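Local atomic coordinates of periplasmic binding protein (Sulfurospirillum deleyianum, PDB entry 4PAG), a protein that probably serves as the solute-binding component of an ABC transporter, capturing a substrate outside the inner membrane for import. Residues M33-P41 with V130-K140. Sequence-based numbering, arbitrary orientation.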
loop_
_atom_site.group_PDB
_atom_site.type_symbol
_atom_site.label_atom_id
_atom_site.label_comp_id
_atom_site.label_asym_id
_atom_site.label_seq_id
_atom_site.Cartn_x
_atom_site.Cartn_y
_atom_site.Cartn_z
HETATM N N MSE A 33 1.609 -8.742 -0.896
HETATM C CA MSE A 33 1.961 -9.294 0.416
HETATM C C MSE A 33 2.326 -10.759 0.320
HETATM O O MSE A 33 3.283 -11.221 0.956
HETATM C CB MSE A 33 0.764 -9.067 1.335
HETATM C CG MSE A 33 0.998 -9.580 2.746
HETATM SE SE MSE A 33 -0.337 -8.769 3.952
HETATM C CE MSE A 33 -1.971 -8.943 2.880
ATOM N N ILE A 34 1.578 -11.512 -0.479
ATOM C CA ILE A 34 1.920 -12.918 -0.709
ATOM C C ILE A 34 3.300 -13.013 -1.361
ATOM O O ILE A 34 4.089 -13.899 -1.022
ATOM C CB ILE A 34 0.876 -13.636 -1.584
ATOM C CG1 ILE A 34 -0.474 -13.709 -0.859
ATOM C CG2 ILE A 34 1.352 -15.042 -1.938
ATOM C CD1 ILE A 34 -1.642 -14.113 -1.747
ATOM N N TYR A 35 3.595 -12.094 -2.283
ATOM C CA TYR A 35 4.896 -12.089 -2.950
ATOM C C TYR A 35 6.049 -12.099 -1.941
ATOM O O TYR A 35 6.958 -12.917 -2.047
ATOM C CB TYR A 35 5.071 -10.907 -3.928
ATOM C CG TYR A 35 6.490 -10.885 -4.411
ATOM C CD1 TYR A 35 6.903 -11.707 -5.454
ATOM C CD2 TYR A 35 7.451 -10.142 -3.741
ATOM C CE1 TYR A 35 8.234 -11.759 -5.838
ATOM C CE2 TYR A 35 8.776 -10.189 -4.111
ATOM C CZ TYR A 35 9.166 -10.991 -5.160
ATOM O OH TYR A 35 10.491 -11.014 -5.525
ATOM N N VAL A 36 6.019 -11.185 -0.973
ATOM C CA VAL A 36 7.142 -11.053 -0.047
ATOM C C VAL A 36 7.236 -12.220 0.942
ATOM O O VAL A 36 8.301 -12.469 1.475
ATOM C CB VAL A 36 7.183 -9.682 0.691
ATOM C CG1 VAL A 36 7.541 -8.569 -0.289
ATOM C CG2 VAL A 36 5.884 -9.382 1.419
ATOM N N ILE A 37 6.135 -12.936 1.179
ATOM C CA ILE A 37 6.183 -14.159 1.981
ATOM C C ILE A 37 6.779 -15.288 1.128
ATOM O O ILE A 37 7.807 -15.869 1.485
ATOM C CB ILE A 37 4.798 -14.547 2.542
ATOM C CG1 ILE A 37 4.294 -13.463 3.494
ATOM C CG2 ILE A 37 4.861 -15.887 3.279
ATOM C CD1 ILE A 37 2.829 -13.603 3.847
ATOM N N ASP A 38 6.150 -15.581 -0.005
ATOM C CA ASP A 38 6.673 -16.578 -0.947
ATOM C C ASP A 38 5.898 -16.478 -2.256
ATOM O O ASP A 38 4.689 -16.688 -2.277
ATOM C CB ASP A 38 6.537 -17.991 -0.357
ATOM C CG ASP A 38 7.123 -19.070 -1.250
ATOM O OD1 ASP A 38 7.891 -18.760 -2.186
ATOM O OD2 ASP A 38 6.804 -20.249 -1.014
ATOM N N ASP A 39 6.591 -16.149 -3.341
ATOM C CA ASP A 39 5.941 -15.997 -4.644
ATOM C C ASP A 39 5.678 -17.331 -5.342
ATOM O O ASP A 39 4.854 -17.399 -6.259
ATOM C CB ASP A 39 6.764 -15.079 -5.550
ATOM C CG ASP A 39 8.123 -15.646 -5.886
ATOM O OD1 ASP A 39 8.828 -16.087 -4.951
ATOM O OD2 ASP A 39 8.490 -15.632 -7.081
ATOM N N THR A 40 6.352 -18.387 -4.893
ATOM C CA THR A 40 6.278 -19.690 -5.550
ATOM C C THR A 40 4.835 -20.133 -5.852
ATOM O O THR A 40 4.531 -20.461 -6.992
ATOM C CB THR A 40 7.025 -20.770 -4.743
ATOM O OG1 THR A 40 8.346 -20.305 -4.446
ATOM C CG2 THR A 40 7.125 -22.058 -5.529
ATOM N N PRO A 41 3.933 -20.100 -4.860
ATOM C CA PRO A 41 2.586 -20.617 -5.163
ATOM C C PRO A 41 1.608 -19.660 -5.880
ATOM O O PRO A 41 0.491 -20.070 -6.183
ATOM C CB PRO A 41 2.046 -20.986 -3.789
ATOM C CG PRO A 41 2.718 -20.038 -2.857
ATOM C CD PRO A 41 4.046 -19.650 -3.460
ATOM N N VAL A 130 -1.707 -9.896 10.350
ATOM C CA VAL A 130 -2.080 -10.406 9.032
ATOM C C VAL A 130 -0.933 -11.221 8.428
ATOM O O VAL A 130 -1.158 -12.296 7.876
ATOM C CB VAL A 130 -2.527 -9.274 8.085
ATOM C CG1 VAL A 130 -2.718 -9.788 6.660
ATOM C CG2 VAL A 130 -3.824 -8.657 8.596
ATOM N N PHE A 131 0.294 -10.720 8.549
ATOM C CA PHE A 131 1.461 -11.493 8.129
ATOM C C PHE A 131 1.544 -12.849 8.847
ATOM O O PHE A 131 1.705 -13.886 8.198
ATOM C CB PHE A 131 2.755 -10.698 8.339
ATOM C CG PHE A 131 3.130 -9.836 7.173
ATOM C CD1 PHE A 131 3.505 -10.412 5.972
ATOM C CD2 PHE A 131 3.134 -8.448 7.280
ATOM C CE1 PHE A 131 3.870 -9.630 4.889
ATOM C CE2 PHE A 131 3.487 -7.660 6.199
ATOM C CZ PHE A 131 3.862 -8.249 5.004
ATOM N N ARG A 132 1.416 -12.851 10.169
ATOM C CA ARG A 132 1.451 -14.112 10.922
ATOM C C ARG A 132 0.342 -15.090 10.477
ATOM O O ARG A 132 0.574 -16.289 10.317
ATOM C CB ARG A 132 1.349 -13.841 12.423
ATOM C CG ARG A 132 2.553 -13.094 12.967
ATOM C CD ARG A 132 2.557 -12.980 14.481
ATOM N NE ARG A 132 3.594 -12.031 14.878
ATOM C CZ ARG A 132 3.388 -10.782 15.293
ATOM N NH1 ARG A 132 2.158 -10.284 15.434
ATOM N NH2 ARG A 132 4.436 -10.027 15.598
ATOM N N TYR A 133 -0.858 -14.560 10.282
ATOM C CA TYR A 133 -2.000 -15.337 9.812
ATOM C C TYR A 133 -1.694 -15.975 8.465
ATOM O O TYR A 133 -1.876 -17.176 8.291
ATOM C CB TYR A 133 -3.224 -14.432 9.711
ATOM C CG TYR A 133 -4.485 -15.100 9.220
ATOM C CD1 TYR A 133 -5.243 -15.895 10.067
ATOM C CD2 TYR A 133 -4.933 -14.920 7.909
ATOM C CE1 TYR A 133 -6.409 -16.497 9.627
ATOM C CE2 TYR A 133 -6.102 -15.525 7.461
ATOM C CZ TYR A 133 -6.834 -16.306 8.326
ATOM O OH TYR A 133 -8.002 -16.912 7.909
ATOM N N LEU A 134 -1.207 -15.178 7.515
ATOM C CA LEU A 134 -0.865 -15.710 6.195
ATOM C C LEU A 134 0.264 -16.744 6.247
ATOM O O LEU A 134 0.263 -17.698 5.470
ATOM C CB LEU A 134 -0.540 -14.577 5.217
ATOM C CG LEU A 134 -1.743 -13.740 4.798
ATOM C CD1 LEU A 134 -1.332 -12.705 3.766
ATOM C CD2 LEU A 134 -2.866 -14.615 4.251
ATOM N N GLY A 135 1.205 -16.569 7.173
ATOM C CA GLY A 135 2.232 -17.578 7.435
ATOM C C GLY A 135 1.663 -18.934 7.830
ATOM O O GLY A 135 2.146 -19.967 7.360
ATOM N N ARG A 136 0.643 -18.936 8.685
ATOM C CA ARG A 136 -0.020 -20.183 9.089
ATOM C C ARG A 136 -0.739 -20.804 7.895
ATOM O O ARG A 136 -0.610 -21.997 7.646
ATOM C CB ARG A 136 -1.010 -19.946 10.237
ATOM C CG ARG A 136 -0.349 -19.581 11.561
ATOM C CD ARG A 136 -1.357 -19.178 12.633
ATOM N NE ARG A 136 -0.824 -18.103 13.466
ATOM C CZ ARG A 136 -1.365 -16.895 13.580
ATOM N NH1 ARG A 136 -2.486 -16.598 12.943
ATOM N NH2 ARG A 136 -0.793 -15.989 14.357
ATOM N N VAL A 137 -1.479 -19.983 7.152
ATOM C CA VAL A 137 -2.171 -20.440 5.940
ATOM C C VAL A 137 -1.212 -21.110 4.949
ATOM O O VAL A 137 -1.437 -22.249 4.520
ATOM C CB VAL A 137 -2.925 -19.280 5.240
ATOM C CG1 VAL A 137 -3.496 -19.727 3.902
ATOM C CG2 VAL A 137 -4.041 -18.751 6.132
HETATM N N MSE A 138 -0.123 -20.415 4.635
HETATM C CA MSE A 138 0.822 -20.856 3.625
HETATM C C MSE A 138 1.890 -21.821 4.134
HETATM O O MSE A 138 2.694 -22.295 3.352
HETATM C CB MSE A 138 1.498 -19.590 3.058
HETATM C CG MSE A 138 0.536 -18.671 2.306
HETATM SE SE MSE A 138 1.410 -17.008 1.691
HETATM C CE MSE A 138 2.604 -17.891 0.387
ATOM N N GLN A 139 1.917 -22.103 5.436
ATOM C CA GLN A 139 3.001 -22.873 6.069
ATOM C C GLN A 139 4.364 -22.236 5.797
ATOM O O GLN A 139 5.330 -22.930 5.475
ATOM C CB GLN A 139 2.996 -24.333 5.600
ATOM C CG GLN A 139 1.679 -25.071 5.803
ATOM C CD GLN A 139 1.575 -25.726 7.160
ATOM O OE1 GLN A 139 1.970 -25.142 8.169
ATOM N NE2 GLN A 139 1.042 -26.948 7.197
ATOM N N LYS A 140 4.414 -20.912 5.916
ATOM C CA LYS A 140 5.632 -20.123 5.762
ATOM C C LYS A 140 5.779 -19.263 7.022
ATOM O O LYS A 140 5.970 -18.032 6.961
ATOM C CB LYS A 140 5.528 -19.238 4.516
ATOM C CG LYS A 140 5.522 -19.994 3.191
ATOM C CD LYS A 140 6.831 -20.719 2.900
ATOM C CE LYS A 140 8.016 -19.770 2.936
ATOM N NZ LYS A 140 9.231 -20.365 2.325
#
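V130 meets the selenium of selenomethionine M33, its CG1 lying 3.7 Å from M33 SE, and the two side chains cross at about a right angle. The M33 side chain runs straight out through its first two torsions, CG anti to the backbone N (chi1 -179°), and SE ends over one face of the F131 ring. SE sits 4.4 Å from the F131 ring centroid and 12° off its normal, the geometry of a Met-aromatic contact. I37 CD1 and V36 CG2 approach the same ring at its edge, near its plane, while L147 of helix 141-163 also touches F131. L134 fits between M33 and I37: its CD1 faces M33 CE, and its CB lies 3.8 Å from I37 CD1. Selenomethionine M138 bends at its last torsion, and its CE meets I34 CG2 at 3.9 Å, P41 CG, and the carbonyl oxygen of D38, where the chain leaves helix 28-37. Q139 then takes positive phi in a Schellman motif, after which K140 CB packs 3.6 Å from I37 CG2. The K140 chain folds back past D38, but K140 NZ stays 4.1 Å from D38 OD2, too far for a salt bridge. The other carboxylate oxygen, D38 OD1, accepts from T40 N, making an Asx turn, and from T40 OG1. Apolar side chains join the helices, the axes of 33-37 and 130-138 approaching to 11.0 Å and crossing at -64°; D38, P41 and K140 extend the contact beyond them. I34, M138 and P41 all touch I23 of strand 23-25, placing this helix pair against a strand within a periplasmic binding protein fold.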